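Local coordinates for GTP-binding protein (Thermus thermophilus, PDB 2DBY) that binds guanine nucleotide, here GDP, and probably acts as an ATPase that associates with the 70S ribosome and its 50S subunit, at residues A[33-36]-A[41-44]; A[50-55]-A[327-332]; A[160-165]-A[189-194]. All coordinates share one frame; numbering follows the deposited sequence.

Interaction 1: residues A[33-36]-A[41-44]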
# COMPACT_ATOMS: atom_id res chain seq x y z
N PHE A 33 -12.39 2.59 10.14
CA PHE A 33 -12.71 3.61 11.14
C PHE A 33 -11.79 4.82 11.05
O PHE A 33 -12.21 5.95 11.31
CB PHE A 33 -12.62 3.01 12.55
CG PHE A 33 -13.32 3.83 13.60
CD1 PHE A 33 -12.62 4.30 14.71
CD2 PHE A 33 -14.68 4.11 13.49
CE1 PHE A 33 -13.28 5.03 15.70
CE2 PHE A 33 -15.34 4.83 14.49
CZ PHE A 33 -14.65 5.29 15.59
N ALA A 34 -10.53 4.60 10.69
CA ALA A 34 -9.58 5.71 10.57
C ALA A 34 -10.04 6.81 9.63
O ALA A 34 -9.54 7.92 9.74
CB ALA A 34 -8.22 5.19 10.11
N THR A 35 -10.96 6.52 8.71
CA THR A 35 -11.39 7.54 7.77
C THR A 35 -12.23 8.66 8.40
O THR A 35 -12.63 9.60 7.72
CB THR A 35 -12.14 6.95 6.53
OG1 THR A 35 -13.33 6.29 6.95
CG2 THR A 35 -11.23 5.98 5.76
N ILE A 36 -12.52 8.57 9.70
CA ILE A 36 -13.25 9.68 10.31
C ILE A 36 -12.41 10.95 10.12
O ILE A 36 -12.94 12.05 9.97
CB ILE A 36 -13.44 9.46 11.82
CG1 ILE A 36 -14.35 8.27 12.05
CG2 ILE A 36 -14.04 10.71 12.46
CD1 ILE A 36 -14.60 7.96 13.53
N GLY A 41 -8.66 8.65 3.65
CA GLY A 41 -9.74 8.14 2.82
C GLY A 41 -9.24 6.91 2.10
O GLY A 41 -8.06 6.57 2.22
N VAL A 42 -10.11 6.26 1.35
CA VAL A 42 -9.67 5.07 0.62
C VAL A 42 -10.04 5.16 -0.85
O VAL A 42 -10.91 5.95 -1.25
CB VAL A 42 -10.31 3.78 1.18
CG1 VAL A 42 -9.98 3.63 2.66
CG2 VAL A 42 -11.80 3.81 0.99
N VAL A 43 -9.35 4.36 -1.66
CA VAL A 43 -9.62 4.31 -3.09
C VAL A 43 -10.08 2.88 -3.37
O VAL A 43 -9.32 1.95 -3.16
CB VAL A 43 -8.35 4.58 -3.94
CG1 VAL A 43 -8.69 4.42 -5.44
CG2 VAL A 43 -7.80 5.98 -3.67
N PRO A 44 -11.35 2.69 -3.79
CA PRO A 44 -11.85 1.34 -4.08
C PRO A 44 -10.95 0.76 -5.20
O PRO A 44 -10.69 1.43 -6.21
CB PRO A 44 -13.27 1.60 -4.57
CG PRO A 44 -13.68 2.86 -3.84
CD PRO A 44 -12.40 3.70 -3.96
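Thr35 meets Gly41 and Val42 through a single methyl group, where the loop after helix 14-25 of the P-loop G domain turns into strand 40-44. Residues 33-36 form one short 3-10 turn, closed by the bond from Ile36 N to Phe33 O at 3.1 Å, and the chain then doubles back to enter the strand. The two branches of Thr35 divide the work. CG2 lies anti to the carbonyl carbon and beside the backbone N (chi1 62° for OG1), which aims the methyl at the strand, 3.9 Å from Gly41 CA. The hydroxyl OG1 is hydrogen-bonded to the carbonyl O of Pro32, just before the turn. A threonine suits this place because it has one apolar and one polar arm on the same carbon.

At Gly41 the methyl rests on the backbone; a side chain there would point away from the turn, so this contact does not itself require a glycine. The backbone of Gly41 is hydrogen-bonded to that of Phe73, in the antiparallel pairing of strands 40-44 and 66-75. Val42 is buried, and its side chain crosses that of Thr35 at about a right angle, so the two meet at one methyl each and not along their lengths. Its beta-branched shape fits an extended strand, and it also touches Ala28 and Pro32 in loops and His70 and Glu72 of strand 66-75. The amide N of Val42 is hydrogen-bonded to OD1 of Asn25, at the end of helix 14-25. Between the two side chains, the meeting point is Thr35 CG2 against Val42 CG1, at 4.1 Å.

Interaction 2: residues A[50-55]-A[327-332]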
# COMPACT_ATOMS: atom_id res chain seq x y z
N LEU A 50 -13.70 -9.96 -9.78
CA LEU A 50 -14.97 -9.92 -9.06
C LEU A 50 -16.11 -10.17 -10.05
O LEU A 50 -17.07 -10.88 -9.73
CB LEU A 50 -15.18 -8.55 -8.42
CG LEU A 50 -14.29 -8.25 -7.22
CD1 LEU A 50 -14.46 -6.77 -6.85
CD2 LEU A 50 -14.72 -9.15 -6.04
N TYR A 51 -16.03 -9.57 -11.23
CA TYR A 51 -17.09 -9.73 -12.23
C TYR A 51 -17.07 -11.12 -12.84
O TYR A 51 -18.13 -11.65 -13.19
CB TYR A 51 -16.96 -8.67 -13.32
CG TYR A 51 -17.27 -7.30 -12.76
CD1 TYR A 51 -18.54 -7.03 -12.24
CD2 TYR A 51 -16.28 -6.33 -12.63
CE1 TYR A 51 -18.82 -5.83 -11.60
CE2 TYR A 51 -16.55 -5.13 -11.98
CZ TYR A 51 -17.82 -4.89 -11.46
OH TYR A 51 -18.09 -3.72 -10.78
N ALA A 52 -15.88 -11.69 -12.96
CA ALA A 52 -15.72 -13.03 -13.50
C ALA A 52 -16.42 -14.01 -12.53
O ALA A 52 -17.15 -14.90 -12.96
CB ALA A 52 -14.23 -13.39 -13.63
N LEU A 53 -16.19 -13.84 -11.23
CA LEU A 53 -16.84 -14.69 -10.22
C LEU A 53 -18.33 -14.44 -10.19
O LEU A 53 -19.13 -15.37 -10.01
CB LEU A 53 -16.24 -14.40 -8.85
CG LEU A 53 -14.86 -15.03 -8.73
CD1 LEU A 53 -14.11 -14.42 -7.54
CD2 LEU A 53 -15.00 -16.54 -8.60
N GLN A 54 -18.71 -13.18 -10.38
CA GLN A 54 -20.11 -12.81 -10.39
C GLN A 54 -20.85 -13.55 -11.51
O GLN A 54 -21.95 -14.03 -11.28
CB GLN A 54 -20.27 -11.30 -10.58
CG GLN A 54 -21.70 -10.85 -10.82
CD GLN A 54 -21.79 -9.36 -11.12
OE1 GLN A 54 -21.31 -8.89 -12.15
NE2 GLN A 54 -22.40 -8.60 -10.21
N ARG A 55 -20.26 -13.66 -12.70
CA ARG A 55 -20.96 -14.37 -13.78
C ARG A 55 -21.06 -15.86 -13.43
O ARG A 55 -22.08 -16.50 -13.70
CB ARG A 55 -20.23 -14.22 -15.13
CG ARG A 55 -20.86 -15.11 -16.21
CD ARG A 55 -19.94 -15.37 -17.41
NE ARG A 55 -18.75 -16.16 -17.09
CZ ARG A 55 -18.73 -17.48 -16.90
NH1 ARG A 55 -19.85 -18.20 -16.97
NH2 ARG A 55 -17.57 -18.08 -16.65
N ILE A 327 -9.61 -22.41 -3.19
CA ILE A 327 -9.43 -22.69 -4.61
C ILE A 327 -9.13 -21.37 -5.31
O ILE A 327 -9.73 -20.35 -4.98
CB ILE A 327 -10.71 -23.35 -5.22
CG1 ILE A 327 -10.52 -23.57 -6.73
CG2 ILE A 327 -11.94 -22.47 -4.95
CD1 ILE A 327 -11.72 -24.22 -7.43
N PRO A 328 -8.17 -21.36 -6.24
CA PRO A 328 -7.79 -20.17 -7.00
C PRO A 328 -9.03 -19.70 -7.74
O PRO A 328 -9.79 -20.50 -8.28
CB PRO A 328 -6.75 -20.70 -7.97
CG PRO A 328 -6.11 -21.82 -7.20
CD PRO A 328 -7.26 -22.49 -6.51
N TRP A 329 -9.25 -18.39 -7.78
CA TRP A 329 -10.45 -17.88 -8.42
C TRP A 329 -10.63 -18.36 -9.85
O TRP A 329 -11.75 -18.62 -10.28
CB TRP A 329 -10.45 -16.34 -8.42
CG TRP A 329 -9.48 -15.78 -9.41
CD1 TRP A 329 -8.13 -15.61 -9.23
CD2 TRP A 329 -9.75 -15.40 -10.76
NE1 TRP A 329 -7.55 -15.15 -10.37
CE2 TRP A 329 -8.52 -15.01 -11.34
CE3 TRP A 329 -10.91 -15.36 -11.55
CZ2 TRP A 329 -8.41 -14.59 -12.66
CZ3 TRP A 329 -10.79 -14.93 -12.89
CH2 TRP A 329 -9.55 -14.56 -13.41
N ASP A 330 -9.52 -18.49 -10.58
CA ASP A 330 -9.60 -18.89 -11.97
C ASP A 330 -10.07 -20.33 -12.13
O ASP A 330 -10.73 -20.67 -13.12
CB ASP A 330 -8.25 -18.72 -12.66
CG ASP A 330 -7.12 -19.36 -11.90
OD1 ASP A 330 -6.30 -20.06 -12.51
OD2 ASP A 330 -7.06 -19.15 -10.68
N LYS A 331 -9.75 -21.16 -11.15
CA LYS A 331 -10.16 -22.56 -11.20
C LYS A 331 -11.62 -22.67 -10.79
O LYS A 331 -12.34 -23.57 -11.25
CB LYS A 331 -9.28 -23.42 -10.28
CG LYS A 331 -7.80 -23.43 -10.63
CD LYS A 331 -7.53 -23.83 -12.07
CE LYS A 331 -7.90 -25.29 -12.36
NZ LYS A 331 -7.63 -25.65 -13.80
N LEU A 332 -12.08 -21.79 -9.90
CA LEU A 332 -13.49 -21.82 -9.52
C LEU A 332 -14.30 -21.39 -10.75
O LEU A 332 -15.36 -21.94 -11.06
CB LEU A 332 -13.77 -20.87 -8.35
CG LEU A 332 -15.19 -20.88 -7.77
CD1 LEU A 332 -15.59 -22.33 -7.39
CD2 LEU A 332 -15.23 -19.97 -6.52
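Leu53 and Ala52, on helix 48-57, face Trp329 and Leu332, at the start of helix 329-335, across the junction between the G domain and the C-terminal region, assigned to the TGS family (ubiquitin-like clan). Trp329 has CG between the backbone N and the carbonyl carbon (chi1 73°), a rotamer rare inside helices but tolerated here because Trp329 is the first residue of its helix, right after the N-cap Pro328. Its indole is thereby swung out toward the other helix, and CZ3 comes obliquely to 3.8 Å from Ala52 CB. The small alanine leaves room for so large a ring, which also makes a cation-pi contact with Arg49.

Leu53 CD1 faces Trp329 CB at 4.2 Å, while CD2 sits between the Trp329 carbonyl O and Leu332 CD2, 4.0 Å from the latter, the two leucine side chains crossing at about a right angle. Leu332 reaches this point with CG anti to its backbone N (chi1 -176°), and also packs on Trp338 and Ala341 of helix 338-343. Leu53 touches Val295 of strand 295-301 as well.

The side-chain pairs between these segments are apolar, so the contact probably relies on shape and exclusion of water, not on directional bonds.

Interaction 3: residues A[160-165]-A[189-194]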
# COMPACT_ATOMS: atom_id res chain seq x y z
N ARG A 160 19.44 -10.27 22.51
CA ARG A 160 19.31 -8.91 22.02
C ARG A 160 20.49 -8.56 21.10
O ARG A 160 20.43 -7.59 20.34
CB ARG A 160 19.29 -7.94 23.21
CG ARG A 160 18.19 -8.24 24.25
CD ARG A 160 16.83 -8.05 23.61
NE ARG A 160 16.50 -6.63 23.48
CZ ARG A 160 15.60 -6.15 22.62
NH1 ARG A 160 14.94 -6.98 21.83
NH2 ARG A 160 15.36 -4.84 22.57
N LEU A 161 21.55 -9.34 21.16
CA LEU A 161 22.74 -9.05 20.36
C LEU A 161 22.50 -8.88 18.85
O LEU A 161 23.07 -7.97 18.21
CB LEU A 161 23.80 -10.12 20.64
CG LEU A 161 25.18 -9.92 20.03
CD1 LEU A 161 25.73 -8.54 20.35
CD2 LEU A 161 26.10 -10.99 20.59
N PRO A 162 21.67 -9.75 18.24
CA PRO A 162 21.46 -9.56 16.80
C PRO A 162 20.86 -8.19 16.46
O PRO A 162 21.19 -7.60 15.42
CB PRO A 162 20.52 -10.71 16.43
CG PRO A 162 20.90 -11.79 17.44
CD PRO A 162 21.09 -11.02 18.71
N LEU A 163 19.97 -7.67 17.30
CA LEU A 163 19.40 -6.36 17.00
C LEU A 163 20.48 -5.29 17.10
O LEU A 163 20.52 -4.34 16.31
CB LEU A 163 18.25 -6.04 17.97
CG LEU A 163 16.93 -6.75 17.65
CD1 LEU A 163 17.02 -8.24 17.99
CD2 LEU A 163 15.82 -6.08 18.45
N LEU A 164 21.37 -5.42 18.08
CA LEU A 164 22.45 -4.45 18.23
C LEU A 164 23.34 -4.45 16.97
O LEU A 164 23.71 -3.39 16.47
CB LEU A 164 23.31 -4.78 19.47
CG LEU A 164 24.57 -3.93 19.65
CD1 LEU A 164 24.19 -2.46 19.93
CD2 LEU A 164 25.38 -4.51 20.82
N GLU A 165 23.69 -5.64 16.48
CA GLU A 165 24.57 -5.72 15.31
C GLU A 165 23.89 -5.19 14.04
O GLU A 165 24.52 -4.54 13.19
CB GLU A 165 25.06 -7.14 15.11
CG GLU A 165 25.83 -7.66 16.37
CD GLU A 165 26.85 -6.65 16.89
OE1 GLU A 165 26.51 -5.90 17.83
OE2 GLU A 165 27.97 -6.59 16.34
N VAL A 189 18.54 -7.72 10.75
CA VAL A 189 17.95 -6.44 10.37
C VAL A 189 16.41 -6.53 10.43
O VAL A 189 15.73 -5.61 10.88
CB VAL A 189 18.43 -6.04 8.94
CG1 VAL A 189 17.58 -4.87 8.38
CG2 VAL A 189 19.91 -5.64 9.02
N ALA A 190 15.87 -7.66 10.01
CA ALA A 190 14.42 -7.81 10.07
C ALA A 190 13.90 -7.73 11.50
O ALA A 190 12.87 -7.11 11.76
CB ALA A 190 14.02 -9.12 9.43
N ARG A 191 14.60 -8.37 12.44
CA ARG A 191 14.16 -8.34 13.84
C ARG A 191 14.26 -6.93 14.40
O ARG A 191 13.40 -6.46 15.14
CB ARG A 191 15.00 -9.28 14.70
CG ARG A 191 14.77 -10.75 14.41
CD ARG A 191 15.64 -11.60 15.33
NE ARG A 191 15.39 -11.32 16.74
CZ ARG A 191 16.17 -11.74 17.73
NH1 ARG A 191 17.24 -12.46 17.46
NH2 ARG A 191 15.87 -11.45 18.99
N PHE A 192 15.33 -6.24 14.04
CA PHE A 192 15.50 -4.88 14.53
C PHE A 192 14.39 -3.95 14.01
O PHE A 192 13.79 -3.19 14.78
CB PHE A 192 16.86 -4.32 14.10
CG PHE A 192 17.04 -2.87 14.47
CD1 PHE A 192 17.39 -2.52 15.78
CD2 PHE A 192 16.75 -1.87 13.55
CE1 PHE A 192 17.44 -1.19 16.17
CE2 PHE A 192 16.80 -0.53 13.93
CZ PHE A 192 17.14 -0.19 15.25
N LEU A 193 14.10 -4.02 12.71
CA LEU A 193 13.11 -3.12 12.14
C LEU A 193 11.67 -3.40 12.58
O LEU A 193 10.83 -2.51 12.56
CB LEU A 193 13.21 -3.12 10.60
CG LEU A 193 14.47 -2.45 10.02
CD1 LEU A 193 14.51 -2.62 8.50
CD2 LEU A 193 14.46 -0.96 10.40
N LYS A 194 11.41 -4.64 13.00
CA LYS A 194 10.09 -4.99 13.49
C LYS A 194 9.91 -4.28 14.83
O LYS A 194 8.86 -3.71 15.12
CB LYS A 194 9.97 -6.50 13.68
CG LYS A 194 8.57 -6.96 14.10
CD LYS A 194 8.54 -8.46 14.38
CE LYS A 194 7.21 -8.90 14.98
NZ LYS A 194 7.29 -10.28 15.57
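Leu163 lays its methyl CD1 over one face of the Arg191 guanidinium, offset toward the rim and 3.6 Å from CZ. The side chains cross at about a right angle. A leucine suits this spot because a branched apolar end can cover the flat, weakly hydrated face of the group while leaving its N-H edges to polar partners. Pro162 joins in obliquely, its CG 3.7 Å from Arg191 NH1. Nearer its root, Leu163 CG rests 3.9 Å from Phe192 CA, and the Phe192 ring brings CD1 to 4.2 Å from Leu163 CB.

An alanine at Leu163 is likely to uncover that guanidinium face and open a gap against the backbone of Phe192.

What positions the arginine is a bend in its chain at chi3 (57°), after which NH2 is hydrogen-bonded to the carbonyl O of Glu159, just before Arg160. Arg160 NH1 stands 5.4 Å from Arg191 NH2, and Arg146 is also close to Arg160; salt bridges from Arg160 to Glu153 and Glu195 probably offset part of the repulsion. Phe192, with CG anti to the backbone N (chi1 175°), packs also on Ala166, Ala167 and Leu170.

The short axes of helices 161-165 and 189-194 cross nearly perpendicularly, at -91° and 8.1 Å. Helix 187-195 thus lies across the start of helix 161-175, part of a predicted coiled coil, while the long helix 124-156 touches both, Leu147 and Leu150 meeting Leu164, and Leu143 meeting Phe192.

From the N terminus, interaction 1 comes first and closes a very short loop, the few residues joining the turn after helix 14-25 to strand 40-44. Helix 48-57 follows that strand directly and opens interaction 2, whose partner lies more than 270 residues on; this long-range closure brings the C-terminal TGS-family region back against the G domain. Interaction 3 falls within that span, linking helix 161-175 to helix 187-195 over 23 intervening residues, and none of the three cross. Interactions 1 and 2 are in series, with nearest atoms about 8 Å apart, whereas interaction 3 lies in the helical arm, its centre about 42 Å from that of interaction 2.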